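Local coordinates for pentatricopeptide repeat-containing protein 10, chloroplastic (Zea mays, PDB 4M59), which binds two related intergenic RNA elements of the chloroplast, near atpH and psaJ, and stabilises transcripts by blocking exonucleases that degrade from either end, at residues 324-337 / 357-370. The protein carries 4 engineered substitutions. Sequence-based numbering, arbitrary orientation.
Engineered in segment 357-370: S362 (natural residue Cys). With nucleotides of chain C.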
loop_
_atom_site.group_PDB
_atom_site.type_symbol
_atom_site.label_atom_id
_atom_site.label_comp_id
_atom_site.label_asym_id
_atom_site.label_seq_id
_atom_site.Cartn_x
_atom_site.Cartn_y
_atom_site.Cartn_z
ATOM N N LEU A 324 -0.670 -10.691 17.135
ATOM C CA LEU A 324 0.728 -10.581 16.778
ATOM C C LEU A 324 0.889 -9.937 15.423
ATOM O O LEU A 324 1.749 -9.089 15.231
ATOM C CB LEU A 324 1.382 -11.958 16.795
ATOM C CG LEU A 324 1.504 -12.577 18.180
ATOM C CD1 LEU A 324 1.907 -14.003 18.100
ATOM C CD2 LEU A 324 2.500 -11.818 18.987
ATOM N N GLY A 325 0.048 -10.335 14.483
ATOM C CA GLY A 325 0.104 -9.804 13.147
ATOM C C GLY A 325 -0.048 -8.313 13.143
ATOM O O GLY A 325 0.661 -7.614 12.444
ATOM N N MET A 326 -1.007 -7.841 13.935
ATOM C CA MET A 326 -1.254 -6.418 14.095
ATOM C C MET A 326 0.007 -5.739 14.584
ATOM O O MET A 326 0.399 -4.685 14.082
ATOM C CB MET A 326 -2.368 -6.183 15.113
ATOM C CG MET A 326 -3.771 -6.416 14.586
ATOM S SD MET A 326 -5.008 -6.039 15.841
ATOM C CE MET A 326 -4.212 -4.681 16.696
ATOM N N LEU A 327 0.646 -6.348 15.575
ATOM C CA LEU A 327 1.854 -5.790 16.133
ATOM C C LEU A 327 2.983 -5.883 15.142
ATOM O O LEU A 327 3.951 -5.150 15.226
ATOM C CB LEU A 327 2.234 -6.554 17.381
ATOM C CG LEU A 327 1.191 -6.576 18.471
ATOM C CD1 LEU A 327 1.632 -7.497 19.551
ATOM C CD2 LEU A 327 1.041 -5.198 19.001
ATOM N N GLY A 328 2.853 -6.808 14.206
ATOM C CA GLY A 328 3.907 -7.067 13.259
ATOM C C GLY A 328 4.164 -5.861 12.411
ATOM O O GLY A 328 5.281 -5.390 12.296
ATOM N N LYS A 329 3.085 -5.325 11.905
ATOM C CA LYS A 329 3.152 -4.229 11.000
ATOM C C LYS A 329 3.661 -3.012 11.657
ATOM O O LYS A 329 4.037 -2.078 11.007
ATOM C CB LYS A 329 1.787 -3.955 10.462
ATOM C CG LYS A 329 1.346 -4.975 9.515
ATOM C CD LYS A 329 -0.090 -5.298 9.715
ATOM C CE LYS A 329 -0.567 -6.215 8.639
ATOM N NZ LYS A 329 0.492 -7.101 8.107
ATOM N N LYS A 330 3.633 -3.008 12.984
ATOM C CA LYS A 330 4.161 -1.894 13.763
ATOM C C LYS A 330 5.530 -2.289 14.284
ATOM O O LYS A 330 6.247 -1.484 14.875
ATOM C CB LYS A 330 3.225 -1.560 14.924
ATOM C CG LYS A 330 2.282 -0.403 14.647
ATOM C CD LYS A 330 1.762 -0.438 13.220
ATOM C CE LYS A 330 1.381 0.950 12.734
ATOM N NZ LYS A 330 0.011 1.331 13.165
ATOM N N SER A 331 5.881 -3.546 14.048
ATOM C CA SER A 331 7.165 -4.079 14.447
ATOM C C SER A 331 7.423 -3.841 15.910
ATOM O O SER A 331 8.510 -3.456 16.301
ATOM C CB SER A 331 8.275 -3.437 13.639
ATOM O OG SER A 331 8.478 -2.115 14.076
ATOM N N ARG A 332 6.412 -4.071 16.727
ATOM C CA ARG A 332 6.559 -3.845 18.152
ATOM C C ARG A 332 7.192 -5.055 18.788
ATOM O O ARG A 332 6.538 -5.822 19.474
ATOM C CB ARG A 332 5.212 -3.497 18.788
ATOM C CG ARG A 332 4.818 -2.030 18.591
ATOM C CD ARG A 332 3.323 -1.825 18.465
ATOM N NE ARG A 332 2.648 -1.626 19.745
ATOM C CZ ARG A 332 2.132 -0.475 20.149
ATOM N NH1 ARG A 332 1.535 -0.393 21.328
ATOM N NH2 ARG A 332 2.211 0.594 19.379
ATOM N N PHE A 333 8.487 -5.220 18.543
ATOM C CA PHE A 333 9.232 -6.404 18.955
ATOM C C PHE A 333 9.027 -6.837 20.407
ATOM O O PHE A 333 8.575 -7.951 20.669
ATOM C CB PHE A 333 10.724 -6.216 18.677
ATOM C CG PHE A 333 11.026 -5.788 17.270
ATOM C CD1 PHE A 333 10.231 -6.216 16.220
ATOM C CD2 PHE A 333 12.100 -4.960 16.997
ATOM C CE1 PHE A 333 10.504 -5.825 14.926
ATOM C CE2 PHE A 333 12.381 -4.566 15.703
ATOM C CZ PHE A 333 11.578 -4.998 14.664
ATOM N N THR A 334 9.378 -5.969 21.352
ATOM C CA THR A 334 9.386 -6.357 22.749
ATOM C C THR A 334 8.059 -6.889 23.236
ATOM O O THR A 334 8.008 -7.874 23.950
ATOM C CB THR A 334 9.806 -5.193 23.609
ATOM O OG1 THR A 334 11.103 -4.758 23.196
ATOM C CG2 THR A 334 9.880 -5.607 25.038
ATOM N N VAL A 335 6.981 -6.232 22.838
ATOM C CA VAL A 335 5.640 -6.653 23.214
ATOM C C VAL A 335 5.241 -7.933 22.496
ATOM O O VAL A 335 4.559 -8.781 23.053
ATOM C CB VAL A 335 4.620 -5.537 22.931
ATOM C CG1 VAL A 335 3.268 -6.102 22.636
ATOM C CG2 VAL A 335 4.543 -4.596 24.099
ATOM N N MET A 336 5.681 -8.077 21.257
ATOM C CA MET A 336 5.466 -9.308 20.534
ATOM C C MET A 336 6.090 -10.463 21.290
ATOM O O MET A 336 5.508 -11.524 21.415
ATOM C CB MET A 336 6.043 -9.198 19.132
ATOM C CG MET A 336 5.294 -8.253 18.237
ATOM S SD MET A 336 6.036 -7.983 16.643
ATOM C CE MET A 336 5.508 -9.443 15.802
ATOM N N LEU A 337 7.277 -10.243 21.822
ATOM C CA LEU A 337 7.972 -11.281 22.557
ATOM C C LEU A 337 7.332 -11.588 23.889
ATOM O O LEU A 337 7.233 -12.739 24.267
ATOM C CB LEU A 337 9.424 -10.886 22.766
ATOM C CG LEU A 337 10.280 -10.915 21.520
ATOM C CD1 LEU A 337 11.652 -10.469 21.858
ATOM C CD2 LEU A 337 10.316 -12.304 21.008
ATOM N N THR A 357 4.295 -15.456 11.520
ATOM C CA THR A 357 3.767 -14.150 11.790
ATOM C C THR A 357 4.864 -13.371 12.472
ATOM O O THR A 357 5.097 -12.218 12.158
ATOM C CB THR A 357 2.535 -14.254 12.678
ATOM O OG1 THR A 357 1.553 -15.059 12.029
ATOM C CG2 THR A 357 1.944 -12.921 12.921
ATOM N N MET A 358 5.554 -14.018 13.404
ATOM C CA MET A 358 6.604 -13.352 14.165
ATOM C C MET A 358 7.801 -12.942 13.310
ATOM O O MET A 358 8.527 -12.018 13.663
ATOM C CB MET A 358 7.059 -14.230 15.333
ATOM C CG MET A 358 5.942 -14.595 16.295
ATOM S SD MET A 358 6.196 -13.945 17.956
ATOM C CE MET A 358 6.788 -12.296 17.600
ATOM N N LEU A 359 8.012 -13.624 12.186
ATOM C CA LEU A 359 9.154 -13.322 11.345
ATOM C C LEU A 359 8.771 -12.511 10.124
ATOM O O LEU A 359 9.615 -12.159 9.311
ATOM C CB LEU A 359 9.829 -14.603 10.894
ATOM C CG LEU A 359 10.208 -15.570 11.991
ATOM C CD1 LEU A 359 10.710 -16.808 11.355
ATOM C CD2 LEU A 359 11.261 -14.956 12.838
ATOM N N ALA A 360 7.490 -12.220 9.996
ATOM C CA ALA A 360 7.006 -11.443 8.880
ATOM C C ALA A 360 7.019 -9.988 9.261
ATOM O O ALA A 360 6.311 -9.180 8.680
ATOM C CB ALA A 360 5.625 -11.859 8.537
ATOM N N VAL A 361 7.807 -9.668 10.281
ATOM C CA VAL A 361 7.814 -8.334 10.868
ATOM C C VAL A 361 8.381 -7.282 9.925
ATOM O O VAL A 361 9.118 -7.595 8.991
ATOM C CB VAL A 361 8.586 -8.307 12.198
ATOM C CG1 VAL A 361 10.085 -8.348 11.951
ATOM C CG2 VAL A 361 8.200 -7.082 13.013
ATOM N N SER A 362 8.024 -6.029 10.180
ATOM C CA SER A 362 8.470 -4.912 9.358
ATOM C C SER A 362 9.898 -4.510 9.704
ATOM O O SER A 362 10.214 -4.254 10.864
ATOM C CB SER A 362 7.531 -3.724 9.531
ATOM O OG SER A 362 6.377 -4.097 10.263
ATOM N N GLY A 363 10.752 -4.451 8.690
ATOM C CA GLY A 363 12.135 -4.060 8.880
ATOM C C GLY A 363 12.263 -2.848 9.778
ATOM O O GLY A 363 11.394 -1.974 9.785
ATOM N N LYS A 364 13.346 -2.794 10.544
ATOM C CA LYS A 364 13.571 -1.690 11.469
ATOM C C LYS A 364 14.871 -1.872 12.243
ATOM O O LYS A 364 15.679 -2.741 11.923
ATOM C CB LYS A 364 12.394 -1.560 12.438
ATOM C CG LYS A 364 12.371 -0.257 13.218
ATOM C CD LYS A 364 11.861 -0.474 14.630
ATOM C CE LYS A 364 10.457 0.083 14.801
ATOM N NZ LYS A 364 10.167 0.421 16.224
ATOM N N ARG A 365 15.066 -1.040 13.258
ATOM C CA ARG A 365 16.274 -1.088 14.072
ATOM C C ARG A 365 16.139 -2.112 15.191
ATOM O O ARG A 365 15.128 -2.150 15.887
ATOM C CB ARG A 365 16.570 0.289 14.661
ATOM C CG ARG A 365 18.037 0.533 14.976
ATOM C CD ARG A 365 18.196 1.325 16.257
ATOM N NE ARG A 365 18.568 2.712 16.000
ATOM C CZ ARG A 365 19.696 3.272 16.417
ATOM N NH1 ARG A 365 20.569 2.562 17.116
ATOM N NH2 ARG A 365 19.951 4.543 16.137
ATOM N N GLY A 366 17.169 -2.936 15.362
ATOM C CA GLY A 366 17.176 -3.943 16.404
ATOM C C GLY A 366 16.353 -5.167 16.052
ATOM O O GLY A 366 15.978 -5.946 16.926
ATOM N N MET A 367 16.078 -5.338 14.763
ATOM C CA MET A 367 15.282 -6.467 14.298
ATOM C C MET A 367 16.079 -7.765 14.323
ATOM O O MET A 367 15.522 -8.842 14.525
ATOM C CB MET A 367 14.761 -6.201 12.884
ATOM C CG MET A 367 14.222 -7.437 12.180
ATOM S SD MET A 367 13.441 -7.066 10.602
ATOM C CE MET A 367 13.121 -8.717 9.990
ATOM N N GLU A 368 17.387 -7.658 14.117
ATOM C CA GLU A 368 18.253 -8.830 14.079
ATOM C C GLU A 368 18.221 -9.613 15.387
ATOM O O GLU A 368 18.227 -10.843 15.379
ATOM C CB GLU A 368 19.687 -8.422 13.749
ATOM C CG GLU A 368 20.702 -9.535 13.952
ATOM C CD GLU A 368 22.127 -9.072 13.721
ATOM O OE1 GLU A 368 23.055 -9.867 13.967
ATOM O OE2 GLU A 368 22.317 -7.917 13.292
ATOM N N ASP A 369 18.193 -8.900 16.506
ATOM C CA ASP A 369 18.194 -9.539 17.799
ATOM C C ASP A 369 16.849 -10.138 18.067
ATOM O O ASP A 369 16.731 -11.146 18.741
ATOM C CB ASP A 369 18.522 -8.524 18.873
ATOM C CG ASP A 369 18.769 -9.153 20.190
ATOM O OD1 ASP A 369 19.408 -10.207 20.222
ATOM O OD2 ASP A 369 18.315 -8.600 21.200
ATOM N N TYR A 370 15.824 -9.509 17.526
ATOM C CA TYR A 370 14.476 -9.998 17.664
ATOM C C TYR A 370 14.366 -11.350 17.018
ATOM O O TYR A 370 13.962 -12.305 17.644
ATOM C CB TYR A 370 13.518 -9.012 17.025
ATOM C CG TYR A 370 12.133 -9.524 16.745
ATOM C CD1 TYR A 370 11.167 -9.559 17.719
ATOM C CD2 TYR A 370 11.786 -9.928 15.484
ATOM C CE1 TYR A 370 9.914 -10.005 17.441
ATOM C CE2 TYR A 370 10.541 -10.373 15.211
ATOM C CZ TYR A 370 9.612 -10.409 16.181
ATOM O OH TYR A 370 8.375 -10.864 15.864
ATOM P P U C 8 8.439 1.173 4.565
ATOM O OP1 U C 8 7.817 0.735 3.289
ATOM O OP2 U C 8 7.667 1.077 5.829
ATOM O "O5'" U C 8 9.810 0.383 4.741
ATOM C "C5'" U C 8 10.674 0.150 3.614
ATOM C "C4'" U C 8 11.545 -1.058 3.864
ATOM O "O4'" U C 8 12.688 -0.665 4.669
ATOM C "C3'" U C 8 10.872 -2.217 4.595
ATOM O "O3'" U C 8 11.213 -3.468 4.009
ATOM C "C2'" U C 8 11.374 -2.076 6.029
ATOM O "O2'" U C 8 11.471 -3.317 6.699
ATOM C "C1'" U C 8 12.762 -1.475 5.823
ATOM N N1 U C 8 13.191 -0.628 6.945
ATOM C C2 U C 8 14.490 -0.761 7.395
ATOM O O2 U C 8 15.283 -1.546 6.904
ATOM N N3 U C 8 14.823 0.059 8.442
ATOM C C4 U C 8 14.013 0.979 9.074
ATOM O O4 U C 8 14.465 1.646 10.008
ATOM C C5 U C 8 12.685 1.059 8.550
ATOM C C6 U C 8 12.328 0.273 7.528
#
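With CG anti to its carbonyl carbon (chi1 -52°), F333, in the first turn of helix 333-346, lays its ring alongside that of Y370, whose own ring, set anti to the backbone N (chi1 164°), comes to meet it. The two rings form an offset stack, centroids 4.6 Å apart and planes inclined at 28°, with F333 CD1 over the centre of the tyrosine ring. Around the phenylalanine rim, V361 CG2 and the carbonyl O of R365 lie in the ring plane, while M367 CB approaches F333 CZ at 3.8 Å. M336, bent at its thioether, places SD obliquely beside the Y370 ring in a Met-aromatic contact, and L337 CG packs on Y370 CD1. Were F333 an alanine, the face of Y370 would probably lose its stacking partner, with a gap between V361 and M367. Polar contact comes from S362, an engineered serine, whose OG donates to G328 O at 2.6 Å. That carbonyl also accepts from S331 N, within the Schellman motif at S331, and the two donors arrive from opposite faces of its plane. The contact thus joins the interhelical turn and the start of the second helix of predicted repeat PPR 8 to those of PPR 9, as in superhelical PPR stacking. Its chemistry is largely apolar and aromatic, with one hydrogen bond, from the engineered S362, and it backs the loop where K364 lies against U8 of the bound RNA.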